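PDB 4CW4: beta-ketoacyl synthase, which condenses acetyl-CoA with malonyl-ACP to make the acetoacetyl-ACP primer that initiates bacterial fatty acid synthesis. Local coordinates for residues Q423-G426 with L427-R431; M524-D527 with K528-V532. One frame throughout, in Å; residues are numbered along the deposited sequence. Where two conformers were deposited one is given.

Contact 1 of 2, residues Q423-G426 with L427-R431; sequences QIVG and LDTVR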
ATOM      1  N   GLN A 423     -30.490  10.028   3.067  1.00 13.99           N
ATOM      2  CA  GLN A 423     -30.694  10.298   4.484  1.00 15.69           C
ATOM      3  C   GLN A 423     -30.291  11.709   4.868  1.00 17.05           C
ATOM      4  O   GLN A 423     -30.844  12.282   5.800  1.00 19.48           O
ATOM      5  CB  GLN A 423     -29.898   9.321   5.341  1.00 17.44           C
ATOM      6  CG  GLN A 423     -30.299   7.880   5.171  1.00 20.33           C
ATOM      7  CD  GLN A 423     -29.827   7.039   6.324  1.00 23.83           C
ATOM      8  OE1 GLN A 423     -29.020   6.108   6.160  1.00 25.47           O
ATOM      9  NE2 GLN A 423     -30.326   7.360   7.511  1.00 24.18           N
ATOM     10  N   ILE A 424     -29.315  12.267   4.166  1.00 15.44           N
ATOM     11  CA  ILE A 424     -28.749  13.544   4.568  1.00 16.10           C
ATOM     12  C   ILE A 424     -29.412  14.720   3.865  1.00 16.47           C
ATOM     13  O   ILE A 424     -29.705  15.712   4.513  1.00 19.42           O
ATOM     14  CB  ILE A 424     -27.209  13.567   4.385  1.00 16.94           C
ATOM     15  CG1 ILE A 424     -26.557  12.596   5.382  1.00 17.60           C
ATOM     16  CG2 ILE A 424     -26.667  14.985   4.582  1.00 17.58           C
ATOM     17  CD1 ILE A 424     -25.059  12.321   5.152  1.00 18.93           C
ATOM     18  N   VAL A 425     -29.659  14.613   2.560  1.00 15.93           N
ATOM     19  CA  VAL A 425     -30.214  15.742   1.796  1.00 15.72           C
ATOM     20  C   VAL A 425     -31.650  15.514   1.317  1.00 16.29           C
ATOM     21  O   VAL A 425     -32.290  16.437   0.829  1.00 17.51           O
ATOM     22  CB  VAL A 425     -29.324  16.141   0.559  1.00 16.31           C
ATOM     23  CG1 VAL A 425     -27.915  16.510   0.981  1.00 17.51           C
ATOM     24  CG2 VAL A 425     -29.279  15.023  -0.477  1.00 15.55           C
ATOM     25  N   GLY A 426     -32.155  14.291   1.457  1.00 16.65           N
ATOM     26  CA  GLY A 426     -33.492  13.958   1.009  1.00 16.14           C
ATOM     27  C   GLY A 426     -33.563  13.443  -0.408  1.00 15.60           C
ATOM     28  O   GLY A 426     -32.659  13.698  -1.218  1.00 15.71           O
ATOM     29  N   LEU A 427     -34.644  12.731  -0.706  1.00 16.34           N
ATOM     30  CA  LEU A 427     -34.842  12.115  -2.013  1.00 18.13           C
ATOM     31  C   LEU A 427     -34.916  13.120  -3.149  1.00 18.17           C
ATOM     32  O   LEU A 427     -34.393  12.871  -4.221  1.00 18.41           O
ATOM     33  CB  LEU A 427     -36.140  11.314  -2.039  1.00 22.45           C
ATOM     34  CG  LEU A 427     -36.104   9.800  -2.047  1.00 25.78           C
ATOM     35  CD1 LEU A 427     -37.543   9.300  -2.183  1.00 27.40           C
ATOM     36  CD2 LEU A 427     -35.187   9.229  -3.144  1.00 26.26           C
ATOM     37  N   ASP A 428     -35.610  14.237  -2.933  1.00 18.10           N
ATOM     38  CA  ASP A 428     -35.780  15.228  -3.996  1.00 19.56           C
ATOM     39  C   ASP A 428     -34.435  15.772  -4.455  1.00 17.76           C
ATOM     40  O   ASP A 428     -34.177  15.878  -5.657  1.00 18.14           O
ATOM     41  CB  ASP A 428     -36.682  16.372  -3.535  1.00 22.62           C
ATOM     42  CG  ASP A 428     -36.900  17.410  -4.625  1.00 26.62           C
ATOM     43  OD1 ASP A 428     -37.630  17.105  -5.584  1.00 28.43           O
ATOM     44  OD2 ASP A 428     -36.326  18.516  -4.527  1.00 28.42           O
ATOM     45  N   THR A 429     -33.570  16.109  -3.502  1.00 16.57           N
ATOM     46  CA  THR A 429     -32.253  16.647  -3.850  1.00 17.00           C
ATOM     47  C   THR A 429     -31.402  15.601  -4.578  1.00 15.70           C
ATOM     48  O   THR A 429     -30.698  15.919  -5.514  1.00 16.77           O
ATOM     49  CB  THR A 429     -31.530  17.203  -2.612  1.00 18.66           C
ATOM     50  OG1 THR A 429     -32.248  18.338  -2.125  1.00 20.44           O
ATOM     51  CG2 THR A 429     -30.117  17.644  -2.962  1.00 18.52           C
ATOM     52  N   VAL A 430     -31.473  14.353  -4.153  1.00 13.88           N
ATOM     53  CA  VAL A 430     -30.773  13.300  -4.874  1.00 13.52           C
ATOM     54  C   VAL A 430     -31.338  13.139  -6.294  1.00 13.80           C
ATOM     55  O   VAL A 430     -30.586  13.014  -7.259  1.00 14.03           O
ATOM     56  CB  VAL A 430     -30.815  11.977  -4.104  1.00 13.77           C
ATOM     57  CG1 VAL A 430     -30.322  10.809  -4.976  1.00 14.34           C
ATOM     58  CG2 VAL A 430     -29.955  12.078  -2.851  1.00 13.78           C
ATOM     59  N   ARG A 431     -32.661  13.182  -6.426  1.00 13.53           N
ATOM     60  CA  ARG A 431     -33.281  12.975  -7.723  1.00 13.79           C
ATOM     61  C   ARG A 431     -33.048  14.100  -8.705  1.00 14.58           C
ATOM     62  O   ARG A 431     -32.988  13.852  -9.896  1.00 16.41           O
ATOM     63  CB  ARG A 431     -34.787  12.738  -7.576  1.00 15.00           C
ATOM     64  CG  ARG A 431     -35.103  11.352  -7.048  1.00 15.78           C
ATOM     65  CD  ARG A 431     -36.591  11.209  -6.720  1.00 17.14           C
ATOM     66  NE  ARG A 431     -36.894   9.839  -6.323  1.00 18.31           N
ATOM     67  CZ  ARG A 431     -38.019   9.456  -5.728  1.00 20.50           C
ATOM     68  NH1 ARG A 431     -38.981  10.339  -5.450  1.00 21.89           N
ATOM     69  NH2 ARG A 431     -38.182   8.183  -5.405  1.00 21.73           N
TER
HETATM   70  O   HOH W   1     -34.401  16.791  -0.738  1.00 22.08           O
HETATM   71  O   HOH W   2     -31.466  19.264   0.542  1.00 36.50           O
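A one-residue helix-to-helix junction, in which Val425 closes helix 409-425 and Gly426 links it to the first turn of helix 427-433, lies at the surface of the ketosynthase C-terminal region. Gly426 is both the first residue to leave the earlier helix and the N-cap of the next, with a positive phi of 91°, and its backbone values call for glycine. Its carbonyl oxygen accepts the opening bond of the new helix from Val430 N, at 3.2 Å and nearly straight (N-H...O 164°), with the donor in the carbonyl plane. Val425, one residue earlier, is tied to the same turn through two waters. One donates to Val425 O at 2.7 Å and accepts from Thr429 N at 3.0 Å, so it serves an amide of the first turn. The second donates to Val425 O at 3.0 Å and lies 2.9 Å from Thr429 OG1. Two water bonds thus grip the carbonyl at the end of the earlier helix. Thr429 chi1, at -66°, places OG1 anti to the carbonyl carbon, facing the second water, and turns CG2 to the apolar neighbour. There the two side chains meet at about a right angle, with Val425 CG2 against Thr429 CG2 at 3.7 Å. The same Val425 methyl also touches Val430 CG2 at 3.8 Å, and Val430 CG2 rests near Gly426 O as well. Val430 also packs on Val418, Ala421 and Val422 of helix 409-425, while Val425 packs on Leu550 and Ile554. Farther along the turn, Leu427 CD1 lies 3.3 Å above one face of the Arg431 guanidinium, offset toward its rim, and Arg431 NE is hydrogen-bonded to Phe461 O.

Contact 2 of 2, residues M524-D527 with K528-V532; sequences MRQD and KPLEV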
ATOM      1  N   MET A 524     -22.527  21.148 -19.758  1.00 16.31           N
ATOM      2  CA  MET A 524     -23.930  21.453 -19.432  1.00 18.78           C
ATOM      3  C   MET A 524     -24.034  22.337 -18.199  1.00 19.77           C
ATOM      4  O   MET A 524     -23.323  22.129 -17.223  1.00 18.17           O
ATOM      5  CB  MET A 524     -24.699  20.153 -19.169  1.00 22.61           C
ATOM      6  CG  MET A 524     -24.819  19.256 -20.381  1.00 26.67           C
ATOM      7  SD  MET A 524     -25.943  19.958 -21.599  1.00 31.39           S
ATOM      8  CE  MET A 524     -25.610  18.943 -23.023  1.00 32.63           C
ATOM      9  N   ARG A 525     -24.961  23.286 -18.233  1.00 22.45           N
ATOM     10  CA  ARG A 525     -25.273  24.113 -17.062  1.00 27.37           C
ATOM     11  C   ARG A 525     -26.713  23.881 -16.629  1.00 29.74           C
ATOM     12  O   ARG A 525     -27.651  24.306 -17.301  1.00 31.88           O
ATOM     13  CB  ARG A 525     -25.074  25.606 -17.354  1.00 31.56           C
ATOM     14  CG  ARG A 525     -23.696  25.991 -17.871  1.00 35.58           C
ATOM     15  CD  ARG A 525     -23.529  27.518 -17.942  1.00 38.64           C
ATOM     16  NE  ARG A 525     -23.548  28.110 -16.605  1.00 41.38           N
ATOM     17  CZ  ARG A 525     -22.503  28.659 -15.982  1.00 42.89           C
ATOM     18  NH1 ARG A 525     -21.319  28.771 -16.571  1.00 43.61           N
ATOM     19  NH2 ARG A 525     -22.660  29.134 -14.758  1.00 43.34           N
ATOM     20  N   GLN A 526     -26.859  23.244 -15.477  0.55 30.40           N
ATOM     21  CA  GLN A 526     -28.137  22.882 -14.883  0.55 31.27           C
ATOM     22  C   GLN A 526     -28.842  24.120 -14.331  0.55 31.92           C
ATOM     23  O   GLN A 526     -28.195  24.944 -13.684  0.55 31.95           O
ATOM     24  CB  GLN A 526     -27.863  21.926 -13.711  0.55 31.35           C
ATOM     25  CG  GLN A 526     -27.336  20.534 -14.075  0.55 31.49           C
ATOM     26  CD  GLN A 526     -25.992  20.504 -14.813  0.55 30.86           C
ATOM     27  OE1 GLN A 526     -25.113  21.349 -14.621  0.55 29.09           O
ATOM     28  NE2 GLN A 526     -25.830  19.489 -15.645  0.55 31.56           N
ATOM     29  N   ASP A 527     -30.152  24.249 -14.560  1.00 32.91           N
ATOM     30  CA  ASP A 527     -30.908  25.366 -14.009  1.00 35.42           C
ATOM     31  C   ASP A 527     -30.870  25.278 -12.489  1.00 35.23           C
ATOM     32  O   ASP A 527     -30.597  26.268 -11.807  1.00 37.13           O
ATOM     33  CB  ASP A 527     -32.366  25.367 -14.495  1.00 38.70           C
ATOM     34  CG  ASP A 527     -32.516  25.913 -15.907  1.00 41.38           C
ATOM     35  OD1 ASP A 527     -31.502  26.348 -16.501  1.00 41.96           O
ATOM     36  OD2 ASP A 527     -33.657  25.921 -16.418  1.00 43.20           O
ATOM     37  N   LYS A 528     -31.142  24.089 -11.963  1.00 32.58           N
ATOM     38  CA  LYS A 528     -31.095  23.867 -10.525  1.00 30.59           C
ATOM     39  C   LYS A 528     -29.669  23.441 -10.149  1.00 26.32           C
ATOM     40  O   LYS A 528     -29.199  22.402 -10.613  1.00 25.33           O
ATOM     41  CB  LYS A 528     -32.091  22.776 -10.132  1.00 32.91           C
ATOM     42  CG  LYS A 528     -32.129  22.466  -8.642  1.00 35.03           C
ATOM     43  CD  LYS A 528     -33.054  21.308  -8.328  1.00 36.80           C
ATOM     44  CE  LYS A 528     -33.112  21.085  -6.820  1.00 38.48           C
ATOM     45  NZ  LYS A 528     -34.005  19.961  -6.367  1.00 39.36           N
ATOM     46  N   PRO A 529     -28.966  24.245  -9.321  1.00 24.35           N
ATOM     47  CA  PRO A 529     -27.573  23.914  -8.977  1.00 23.00           C
ATOM     48  C   PRO A 529     -27.419  22.500  -8.437  1.00 20.51           C
ATOM     49  O   PRO A 529     -28.252  22.028  -7.677  1.00 20.30           O
ATOM     50  CB  PRO A 529     -27.225  24.922  -7.882  1.00 23.81           C
ATOM     51  CG  PRO A 529     -28.175  26.069  -8.095  1.00 25.17           C
ATOM     52  CD  PRO A 529     -29.426  25.486  -8.666  1.00 24.80           C
ATOM     53  N   LEU A 530     -26.347  21.835  -8.842  1.00 18.39           N
ATOM     54  CA  LEU A 530     -26.047  20.501  -8.354  1.00 16.55           C
ATOM     55  C   LEU A 530     -25.493  20.616  -6.937  1.00 17.02           C
ATOM     56  O   LEU A 530     -24.651  21.475  -6.663  1.00 19.25           O
ATOM     57  CB  LEU A 530     -25.067  19.819  -9.303  1.00 16.32           C
ATOM     58  CG  LEU A 530     -25.638  19.469 -10.668  1.00 16.86           C
ATOM     59  CD1 LEU A 530     -24.521  19.239 -11.678  1.00 17.14           C
ATOM     60  CD2 LEU A 530     -26.554  18.268 -10.568  1.00 17.14           C
ATOM     61  N   GLU A 531     -25.989  19.767  -6.040  1.00 15.34           N
ATOM     62  CA  GLU A 531     -25.689  19.861  -4.611  1.00 14.94           C
ATOM     63  C   GLU A 531     -24.941  18.655  -4.081  1.00 13.27           C
ATOM     64  O   GLU A 531     -24.354  18.733  -3.018  1.00 13.56           O
ATOM     65  CB  GLU A 531     -26.969  20.024  -3.781  1.00 17.13           C
ATOM     66  CG  GLU A 531     -27.887  21.175  -4.211  1.00 20.22           C
ATOM     67  CD  GLU A 531     -27.348  22.557  -3.891  1.00 21.88           C
ATOM     68  OE1 GLU A 531     -26.168  22.703  -3.514  1.00 22.59           O
ATOM     69  OE2 GLU A 531     -28.127  23.523  -4.045  1.00 23.69           O
ATOM     70  N   VAL A 532     -24.987  17.547  -4.817  1.00 12.14           N
ATOM     71  CA  VAL A 532     -24.385  16.300  -4.369  1.00 11.73           C
ATOM     72  C   VAL A 532     -23.692  15.622  -5.534  1.00 11.41           C
ATOM     73  O   VAL A 532     -24.260  15.530  -6.613  1.00 12.41           O
ATOM     74  CB  VAL A 532     -25.452  15.347  -3.834  1.00 12.84           C
ATOM     75  CG1 VAL A 532     -24.848  13.968  -3.457  1.00 13.60           C
ATOM     76  CG2 VAL A 532     -26.163  15.975  -2.659  1.00 14.35           C
TER
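Gln526 has CG beside its own backbone N (chi1 -69°) and bends at chi2 (61°), which carries its chain across to Leu530, four residues on in the loop between strands 517-519 and 532-539. Leu530 makes the same first turn, chi1 -69°, and presents CD1 to the glutamine. The two chains cross at a slant, in van der Waals contact: Leu530 CD1 is 3.9 Å from Gln526 CG and 3.7 Å from Gln526 CD. Since Gln526 was modelled in two conformers, the contacts toward the end of its chain are less certain than those near the backbone. Asp527 adopts helix-like backbone angles between extended neighbours and so bends the chain, bringing Gln526 CB to 3.4 Å from Lys528 O. Across the same bend, the ring of Pro529 is set against the Asp527-Lys528 peptide. Leu530 also packs on Phe435 of strand 434-437, and Gln526 on Leu499. Lys528 takes a fully extended chain past His432 and Ala433 of helix 427-433, while Glu531 forms a salt bridge to Arg553. At the bend itself, Pro529 CD lies 3.4 Å from Asp527 O.

How the contacts relate
Contact 1 comes first along the chain, and contact 2 follows about a hundred residues later, yet their centres are only about 14 Å apart, on the same side of the chain's centre and within the ketosynthase range. Helix 427-433 leads into strand 434-437, and residues 524-531 belong to the loop that leads into strand 532-539, with Val532 its first residue; these two strands pair in parallel, which sets the segments just before them side by side at the surface. Three touches join them: Val425 CG2 with Val532 CG2 at 3.9 Å, Thr429 CG2 with Glu531 CB at 4.0 Å, and a long, weak ion pair between Asp428 OD2 and Lys528 NZ at 3.3 Å. Contacts 1 and 2 both lie away from the predicted active-site residues.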